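Local coordinates for mialostatin (Ixodes ricinus, PDB 6ZTK), which inhibits cysteine proteases, both the tick's midgut cathepsins and several host cathepsins, and so restrains digestion of blood proteins, at residues E56-Y61 / C91-G96; Y60-L65 / F84-S89. All coordinates share one frame; numbering follows the deposited sequence.

Contact 1: E56-Y61 / C91-G96. Unlike the reference sequence in segment 91-96: Ser95 (reference Thr).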
loop_
_atom_site.group_PDB
_atom_site.type_symbol
_atom_site.label_atom_id
_atom_site.label_comp_id
_atom_site.label_asym_id
_atom_site.label_seq_id
_atom_site.Cartn_x
_atom_site.Cartn_y
_atom_site.Cartn_z
ATOM N N GLU A 56 -7.279 -11.629 -1.438
ATOM C CA GLU A 56 -8.616 -12.172 -1.764
ATOM C C GLU A 56 -9.029 -11.795 -3.176
ATOM O O GLU A 56 -8.829 -10.672 -3.579
ATOM C CB GLU A 56 -9.649 -11.669 -0.760
ATOM C CG GLU A 56 -9.583 -12.419 0.524
ATOM C CD GLU A 56 -10.210 -13.820 0.571
ATOM O OE1 GLU A 56 -9.812 -14.580 1.470
ATOM O OE2 GLU A 56 -11.193 -14.103 -0.184
ATOM N N GLY A 57 -9.481 -12.802 -3.908
ATOM C CA GLY A 57 -10.079 -12.605 -5.235
ATOM C C GLY A 57 -9.065 -12.320 -6.327
ATOM O O GLY A 57 -9.456 -11.819 -7.390
ATOM N N ARG A 58 -7.786 -12.523 -6.073
ATOM C CA ARG A 58 -6.736 -12.161 -7.028
ATOM C C ARG A 58 -5.957 -13.398 -7.451
ATOM O O ARG A 58 -5.942 -14.396 -6.709
ATOM C CB ARG A 58 -5.741 -11.174 -6.420
ATOM C CG ARG A 58 -6.296 -9.799 -6.030
ATOM C CD ARG A 58 -5.217 -9.049 -5.273
ATOM N NE ARG A 58 -5.526 -7.643 -5.021
ATOM C CZ ARG A 58 -6.350 -7.184 -4.104
ATOM N NH1 ARG A 58 -6.925 -7.992 -3.243
ATOM N NH2 ARG A 58 -6.531 -5.876 -3.978
ATOM N N GLU A 59 -5.315 -13.351 -8.611
ATOM C CA GLU A 59 -4.247 -14.308 -8.982
ATOM C C GLU A 59 -2.894 -13.685 -8.705
ATOM O O GLU A 59 -1.968 -14.349 -8.210
ATOM C CB GLU A 59 -4.379 -14.665 -10.462
ATOM C CG GLU A 59 -3.170 -15.424 -10.957
ATOM C CD GLU A 59 -3.248 -15.943 -12.374
ATOM O OE1 GLU A 59 -4.139 -15.483 -13.102
ATOM O OE2 GLU A 59 -2.396 -16.777 -12.698
ATOM N N TYR A 60 -2.767 -12.398 -9.006
ATOM C CA TYR A 60 -1.522 -11.646 -8.859
ATOM C C TYR A 60 -1.595 -10.638 -7.716
ATOM O O TYR A 60 -2.659 -10.001 -7.537
ATOM C CB TYR A 60 -1.148 -10.877 -10.142
ATOM C CG TYR A 60 -0.919 -11.731 -11.353
ATOM C CD1 TYR A 60 -1.952 -12.087 -12.204
ATOM C CD2 TYR A 60 0.350 -12.165 -11.610
ATOM C CE1 TYR A 60 -1.714 -12.873 -13.321
ATOM C CE2 TYR A 60 0.605 -12.953 -12.733
ATOM C CZ TYR A 60 -0.425 -13.293 -13.581
ATOM O OH TYR A 60 -0.130 -14.069 -14.684
ATOM N N TYR A 61 -0.493 -10.457 -6.980
ATOM C CA TYR A 61 -0.357 -9.260 -6.140
ATOM C C TYR A 61 -0.568 -7.994 -6.982
ATOM O O TYR A 61 -0.065 -7.920 -8.125
ATOM C CB TYR A 61 0.965 -9.181 -5.387
ATOM C CG TYR A 61 1.107 -10.185 -4.277
ATOM C CD1 TYR A 61 0.444 -10.016 -3.078
ATOM C CD2 TYR A 61 1.941 -11.268 -4.424
ATOM C CE1 TYR A 61 0.610 -10.929 -2.033
ATOM C CE2 TYR A 61 2.125 -12.190 -3.414
ATOM C CZ TYR A 61 1.433 -12.023 -2.214
ATOM O OH TYR A 61 1.580 -12.962 -1.205
ATOM N N CYS A 91 3.766 -10.870 -9.948
ATOM C CA CYS A 91 3.939 -11.919 -8.905
ATOM C C CYS A 91 2.621 -12.685 -8.714
ATOM O O CYS A 91 1.611 -12.095 -8.243
ATOM C CB CYS A 91 4.309 -11.357 -7.567
ATOM S SG CYS A 91 6.033 -10.828 -7.406
ATOM N N LYS A 92 2.598 -13.992 -9.013
ATOM C CA LYS A 92 1.436 -14.851 -8.720
ATOM C C LYS A 92 1.445 -15.148 -7.216
ATOM O O LYS A 92 2.436 -15.601 -6.673
ATOM C CB LYS A 92 1.506 -16.162 -9.511
ATOM C CG LYS A 92 1.219 -15.958 -10.966
ATOM C CD LYS A 92 1.361 -17.217 -11.762
ATOM C CE LYS A 92 1.044 -16.982 -13.221
ATOM N NZ LYS A 92 1.239 -18.246 -13.969
ATOM N N ILE A 93 0.324 -14.920 -6.554
ATOM C CA ILE A 93 0.270 -15.111 -5.075
ATOM C C ILE A 93 0.504 -16.598 -4.684
ATOM O O ILE A 93 1.172 -16.865 -3.704
ATOM C CB ILE A 93 -1.113 -14.640 -4.629
ATOM C CG1 ILE A 93 -1.259 -13.136 -4.826
ATOM C CG2 ILE A 93 -1.410 -15.054 -3.182
ATOM C CD1 ILE A 93 -2.692 -12.649 -4.856
ATOM N N GLU A 94 -0.097 -17.497 -5.445
ATOM C CA GLU A 94 -0.106 -18.943 -5.093
ATOM C C GLU A 94 1.190 -19.626 -5.560
ATOM O O GLU A 94 1.232 -20.849 -5.600
ATOM C CB GLU A 94 -1.352 -19.593 -5.676
ATOM C CG GLU A 94 -2.652 -19.097 -5.064
ATOM C CD GLU A 94 -3.852 -19.319 -5.973
ATOM O OE1 GLU A 94 -4.077 -18.493 -6.912
ATOM O OE2 GLU A 94 -4.558 -20.343 -5.802
ATOM N N SER A 95 2.182 -18.897 -6.036
ATOM C CA SER A 95 3.542 -19.470 -6.255
ATOM C C SER A 95 4.347 -19.626 -4.963
ATOM O O SER A 95 5.549 -20.106 -4.988
ATOM C CB SER A 95 4.279 -18.587 -7.207
ATOM O OG SER A 95 4.530 -17.380 -6.528
ATOM N N GLY A 96 3.849 -19.148 -3.830
ATOM C CA GLY A 96 4.617 -19.195 -2.590
ATOM C C GLY A 96 5.650 -18.057 -2.556
ATOM O O GLY A 96 6.506 -18.129 -1.765
HETATM O O HOH W 1 -1.905 -17.016 -7.735
HETATM O O HOH W 2 2.660 -15.282 -1.943
#

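Contact 2: Y60-L65 / F84-S89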
loop_
_atom_site.group_PDB
_atom_site.type_symbol
_atom_site.label_atom_id
_atom_site.label_comp_id
_atom_site.label_asym_id
_atom_site.label_seq_id
_atom_site.Cartn_x
_atom_site.Cartn_y
_atom_site.Cartn_z
ATOM N N TYR A 60 -2.767 -12.398 -9.006
ATOM C CA TYR A 60 -1.522 -11.646 -8.859
ATOM C C TYR A 60 -1.595 -10.638 -7.716
ATOM O O TYR A 60 -2.659 -10.001 -7.537
ATOM C CB TYR A 60 -1.148 -10.877 -10.142
ATOM C CG TYR A 60 -0.919 -11.731 -11.353
ATOM C CD1 TYR A 60 -1.952 -12.087 -12.204
ATOM C CD2 TYR A 60 0.350 -12.165 -11.610
ATOM C CE1 TYR A 60 -1.714 -12.873 -13.321
ATOM C CE2 TYR A 60 0.605 -12.953 -12.733
ATOM C CZ TYR A 60 -0.425 -13.293 -13.581
ATOM O OH TYR A 60 -0.130 -14.069 -14.684
ATOM N N TYR A 61 -0.493 -10.457 -6.980
ATOM C CA TYR A 61 -0.357 -9.260 -6.140
ATOM C C TYR A 61 -0.568 -7.994 -6.982
ATOM O O TYR A 61 -0.065 -7.920 -8.125
ATOM C CB TYR A 61 0.965 -9.181 -5.387
ATOM C CG TYR A 61 1.107 -10.185 -4.277
ATOM C CD1 TYR A 61 0.444 -10.016 -3.078
ATOM C CD2 TYR A 61 1.941 -11.268 -4.424
ATOM C CE1 TYR A 61 0.610 -10.929 -2.033
ATOM C CE2 TYR A 61 2.125 -12.190 -3.414
ATOM C CZ TYR A 61 1.433 -12.023 -2.214
ATOM O OH TYR A 61 1.580 -12.962 -1.205
ATOM N N ASP A 62 -1.270 -7.009 -6.412
ATOM C CA ASP A 62 -1.060 -5.626 -6.907
ATOM C C ASP A 62 0.314 -5.131 -6.508
ATOM O O ASP A 62 0.956 -5.621 -5.535
ATOM C CB ASP A 62 -2.168 -4.710 -6.394
ATOM C CG ASP A 62 -3.455 -5.035 -7.064
ATOM O OD1 ASP A 62 -3.448 -5.408 -8.288
ATOM O OD2 ASP A 62 -4.478 -5.006 -6.283
ATOM N N THR A 63 0.745 -4.014 -7.128
ATOM C CA THR A 63 1.879 -3.258 -6.655
ATOM C C THR A 63 1.561 -1.765 -6.722
ATOM O O THR A 63 0.543 -1.411 -7.328
ATOM C CB THR A 63 3.182 -3.630 -7.397
ATOM O OG1 THR A 63 4.279 -3.057 -6.705
ATOM C CG2 THR A 63 3.200 -3.174 -8.843
ATOM N N VAL A 64 2.334 -0.999 -6.006
ATOM C CA VAL A 64 2.173 0.485 -5.905
ATOM C C VAL A 64 2.806 1.150 -7.119
ATOM O O VAL A 64 4.033 0.884 -7.397
ATOM C CB VAL A 64 2.779 1.036 -4.627
ATOM C CG1 VAL A 64 2.504 2.522 -4.526
ATOM C CG2 VAL A 64 2.252 0.347 -3.381
ATOM N N LEU A 65 2.041 2.022 -7.776
ATOM C CA LEU A 65 2.648 2.933 -8.803
ATOM C C LEU A 65 3.089 4.244 -8.187
ATOM O O LEU A 65 4.282 4.626 -8.313
ATOM C CB LEU A 65 1.653 3.178 -9.919
ATOM C CG LEU A 65 1.368 2.026 -10.850
ATOM C CD1 LEU A 65 0.236 2.359 -11.801
ATOM C CD2 LEU A 65 2.641 1.641 -11.641
ATOM N N PHE A 84 -2.781 5.829 -2.580
ATOM C CA PHE A 84 -1.803 5.456 -3.606
ATOM C C PHE A 84 -2.476 4.763 -4.757
ATOM O O PHE A 84 -3.527 4.135 -4.608
ATOM C CB PHE A 84 -0.725 4.569 -2.960
ATOM C CG PHE A 84 -1.243 3.406 -2.172
ATOM C CD1 PHE A 84 -1.486 2.159 -2.742
ATOM C CD2 PHE A 84 -1.510 3.603 -0.849
ATOM C CE1 PHE A 84 -2.014 1.108 -2.011
ATOM C CE2 PHE A 84 -2.057 2.574 -0.112
ATOM C CZ PHE A 84 -2.301 1.326 -0.690
ATOM N N THR A 85 -1.881 4.849 -5.934
ATOM C CA THR A 85 -2.367 4.107 -7.101
ATOM C C THR A 85 -1.719 2.722 -7.172
ATOM O O THR A 85 -0.553 2.588 -6.738
ATOM C CB THR A 85 -2.118 4.900 -8.407
ATOM O OG1 THR A 85 -0.727 5.204 -8.457
ATOM C CG2 THR A 85 -2.955 6.141 -8.424
ATOM N N THR A 86 -2.426 1.751 -7.687
ATOM C CA THR A 86 -1.954 0.373 -7.844
ATOM C C THR A 86 -2.180 -0.106 -9.286
ATOM O O THR A 86 -3.035 0.450 -10.016
ATOM C CB THR A 86 -2.580 -0.618 -6.844
ATOM O OG1 THR A 86 -3.974 -0.775 -7.104
ATOM C CG2 THR A 86 -2.341 -0.146 -5.426
ATOM N N THR A 87 -1.543 -1.206 -9.620
ATOM C CA THR A 87 -1.766 -1.947 -10.875
ATOM C C THR A 87 -1.348 -3.392 -10.608
ATOM O O THR A 87 -0.650 -3.620 -9.611
ATOM C CB THR A 87 -0.950 -1.284 -11.998
ATOM O OG1 THR A 87 -1.507 -1.688 -13.264
ATOM C CG2 THR A 87 0.515 -1.511 -11.866
ATOM N N GLN A 88 -1.788 -4.294 -11.473
ATOM C CA GLN A 88 -1.463 -5.722 -11.323
ATOM C C GLN A 88 0.050 -5.886 -11.404
ATOM O O GLN A 88 0.698 -5.318 -12.342
ATOM C CB GLN A 88 -2.187 -6.519 -12.399
ATOM C CG GLN A 88 -2.082 -8.023 -12.237
ATOM C CD GLN A 88 -2.891 -8.718 -13.314
ATOM O OE1 GLN A 88 -4.135 -8.746 -13.250
ATOM N NE2 GLN A 88 -2.197 -9.248 -14.295
ATOM N N SER A 89 0.646 -6.650 -10.482
ATOM C CA SER A 89 2.081 -6.997 -10.552
ATOM C C SER A 89 2.223 -8.310 -11.330
ATOM O O SER A 89 1.235 -8.958 -11.644
ATOM C CB SER A 89 2.765 -7.155 -9.212
ATOM O OG SER A 89 2.516 -8.458 -8.656
HETATM O O HOH W 3 -5.044 -2.591 -5.110
#

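Contact 1: E56-Y61 / C91-G96
Ile93 lays its CG1 over the face of the Tyr61 ring in the long beta hairpin of the cystatin fold, strands 60-74 and 78-92, at the end of the hairpin away from its turn. This is the tight side of the contact. Ile93 CG1 sits 3.6 Å from the centroid of the Tyr61 ring and 6° off its normal, a CH-pi contact made almost over the middle; CG1 comes to lie there by standing anti to the carbonyl carbon (chi1 -67°). The tip of the branch, Ile93 CD1, ends 3.7 Å from Arg58 CB, while Cys91 CB meets the edge of the same tyrosine ring in plane. Cys91 SG is tied to Cys104 by a disulfide. Two backbone bonds flank the non-hydrogen-bonded pair Tyr60-Lys92: Tyr61 N to Cys91 O, 3.0 Å, and a nearly straight one (168°) from Ile93 N to Glu59 O, 2.9 Å. The second carries the ladder one step past the strand, into the 3-10 turn 93-95.

The other side is loose and wet. Lys92, extended, runs beside Tyr60 with CG 3.5 Å from CE2 of that ring, and beside Glu59, yet Lys92 NZ stays 4.1 Å from Glu59 OE2, too far for a salt bridge. Water 1 donates to Glu59 O at 2.7 Å and to Glu94 OE1, and accepts from Glu94 N, linking loop to turn. Solvent also reaches the far rim of the packed side, where Tyr61 OH donates to water 2, which in turn donates to Ile93 O at 2.8 Å.

Contact 2: Y60-L65 / F84-S89
Ser89 turns its OG between its own backbone N and carbonyl carbon (chi1 82°), which brings the hydroxyl back over Tyr61 O at 2.7 Å, and Gln88 puts CG anti to its N (chi1 -172°), near Tyr60 CB, with the chain extended beyond CG. Tyr61 O is gripped twice, since Ser89 N also donates to it at 2.8 Å, in the carbonyl plane, whereas OG comes from above that plane. The Gln88 amide lies nearly parallel to the Tyr60 ring, 13° between planes, with NE2 3.5 Å from CD1. Further along these antiparallel strands, Thr63 and Thr87 form a hydrogen-bonded pair, Thr63 N to Thr87 O at 2.9 Å and Thr87 N to Thr63 O at 3.1 Å. Leu65 N adds a bond to Thr85 O, and Leu65 CG packs 3.8 Å from Thr87 CG2.

The two sides of the ladder differ. Val64 and Phe84 meet at about a right angle and both touch Val51 of helix 41-52, the helix that the cystatin sheet wraps; on the opposite face Thr63 OG1 bonds to Tyr99 OH and Thr87 OG1 to Lys110 O. Water 3 donates to Asp62 OD2 at 2.7 Å and also joins Thr86 OG1. Asp62 OD2 forms a salt bridge with Arg58 as well, so its negative charge is probably stabilised and its proton affinity lowered.

Contacts 1 and 2 are adjoining stretches of one hairpin, sharing Tyr60 and Tyr61, with centres about 12 Å apart. The centre of contact 2 lies about 8 Å from the centre of the chain, and that of contact 1 about 16 Å, where the ladder reaches the surface. Tyr61 belongs to both: its N bonds to Cys91 O in contact 1 and its O accepts from Ser89 in contact 2. Arg58 of contact 1 also reaches along its own chain to Asp62 of contact 2. In cystatins the turn joining these strands is the QxVxG-type loop that enters the protease cleft; both contacts lie towards the hairpin's other end, and none of their residues lines the detergent pocket, to which strand 60-74 contributes Gln73.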